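Local coordinates for iron-sulfur cluster assembly scaffold protein NifU (Fervidobacterium islandicum, PDB 6A6F) that probably serves as a scaffold on which iron-sulfur clusters are assembled in the SUF sulfur-mobilisation system of a thermophilic bacterium, at the zinc ion site. Residues are numbered along the deposited sequence; one frame, centred on the assembly and turned at random.

The zinc ion site. Residues 34, 37, 39, 62, 65, 120, 123. With ZN (zinc ion), chain B.
Zinc sits in a near-tetrahedral S3O shell made by Cys37 SG, Asp39 OD2, Cys62 SG and Cys123 SG, probably the place where this NifU-like scaffold would build its cluster. Asp39 shows how a second shell fixes a first-shell ligand. Its CB leaves the start of strand 39-48 with CG anti to the carbonyl carbon (chi1 -56°), which carries the carboxylate to the metal; CG itself stays 2.8 Å from ZN. At the tip the two oxygens divide the work. OD2 binds ZN at 2.0 Å and also receives Asn34 ND2 at 3.2 Å, a donor for which OD2 lies close to the amide plane, though it arrives from above the carboxylate plane. OD1, at a longer distance from the metal, takes the backbone N of Cys62 at 2.8 Å along a nearly straight line, so both ends of the carboxylate are held and its rotation is restrained. An alanine in place of Asn34 would remove the amide donor and would probably leave OD2 less firmly oriented towards zinc. Cys62 SG and Cys123 SG also receive donors, which may temper their charge: Ser65 N, in the first turn of helix 63-76, gives Cys62 SG a nearly straight hydrogen bond of 3.4 Å. Arg120, its chain bent at chi2 and chi3, presents the edge of its guanidinium to Cys62 SG and Cys123 SG, with NE donating in plane to Cys123 SG at 3.5 Å.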
loop_
_atom_site.group_PDB
_atom_site.type_symbol
_atom_site.label_atom_id
_atom_site.label_comp_id
_atom_site.label_asym_id
_atom_site.label_seq_id
_atom_site.Cartn_x
_atom_site.Cartn_y
_atom_site.Cartn_z
ATOM N N ASN A 34 11.041 6.191 4.966
ATOM C CA ASN A 34 12.033 5.843 3.921
ATOM C C ASN A 34 11.660 6.758 2.777
ATOM O O ASN A 34 10.833 6.407 1.923
ATOM C CB ASN A 34 11.917 4.359 3.504
ATOM C CG ASN A 34 12.717 4.016 2.240
ATOM O OD1 ASN A 34 13.801 4.545 2.017
ATOM N ND2 ASN A 34 12.195 3.085 1.439
ATOM N N CYS A 37 11.490 6.153 -1.165
ATOM C CA CYS A 37 10.310 5.449 -1.690
ATOM C C CYS A 37 8.966 6.117 -1.327
ATOM O O CYS A 37 8.013 6.035 -2.106
ATOM C CB CYS A 37 10.290 3.940 -1.238
ATOM S SG CYS A 37 8.918 2.935 -1.890
ATOM N N ASP A 39 7.697 5.590 2.082
ATOM C CA ASP A 39 7.167 4.679 3.108
ATOM C C ASP A 39 7.178 5.350 4.480
ATOM O O ASP A 39 8.146 6.032 4.829
ATOM C CB ASP A 39 8.005 3.391 3.177
ATOM C CG ASP A 39 8.084 2.686 1.854
ATOM O OD1 ASP A 39 7.056 2.625 1.162
ATOM O OD2 ASP A 39 9.161 2.171 1.533
ATOM N N CYS A 62 4.865 1.040 0.462
ATOM C CA CYS A 62 4.894 -0.020 -0.517
ATOM C C CYS A 62 4.586 -1.447 0.068
ATOM O O CYS A 62 4.511 -1.669 1.307
ATOM C CB CYS A 62 6.238 0.016 -1.225
ATOM S SG CYS A 62 7.673 -0.648 -0.359
ATOM N N SER A 65 7.664 -2.755 2.318
ATOM C CA SER A 65 7.683 -2.168 3.662
ATOM C C SER A 65 6.514 -2.652 4.547
ATOM O O SER A 65 6.736 -2.942 5.717
ATOM C CB SER A 65 7.710 -0.617 3.653
ATOM O OG SER A 65 6.464 -0.103 3.140
ATOM N N ARG A 120 15.134 -1.223 -2.658
ATOM C CA ARG A 120 14.099 -1.904 -1.871
ATOM C C ARG A 120 14.591 -2.465 -0.530
ATOM O O ARG A 120 13.799 -2.762 0.351
ATOM C CB ARG A 120 13.414 -2.991 -2.699
ATOM C CG ARG A 120 12.993 -2.552 -4.085
ATOM C CD ARG A 120 12.250 -1.201 -4.083
ATOM N NE ARG A 120 10.987 -1.263 -3.368
ATOM C CZ ARG A 120 9.844 -1.671 -3.881
ATOM N NH1 ARG A 120 8.773 -1.698 -3.117
ATOM N NH2 ARG A 120 9.769 -2.111 -5.138
ATOM N N CYS A 123 13.149 -0.385 2.120
ATOM C CA CYS A 123 11.762 -0.713 2.361
ATOM C C CYS A 123 11.646 -1.887 3.342
ATOM O O CYS A 123 10.937 -1.796 4.315
ATOM C CB CYS A 123 11.033 -1.023 1.038
ATOM S SG CYS A 123 11.295 0.243 -0.259
HETATM ZN ZN ZN B . 9.144 1.155 -0.247
#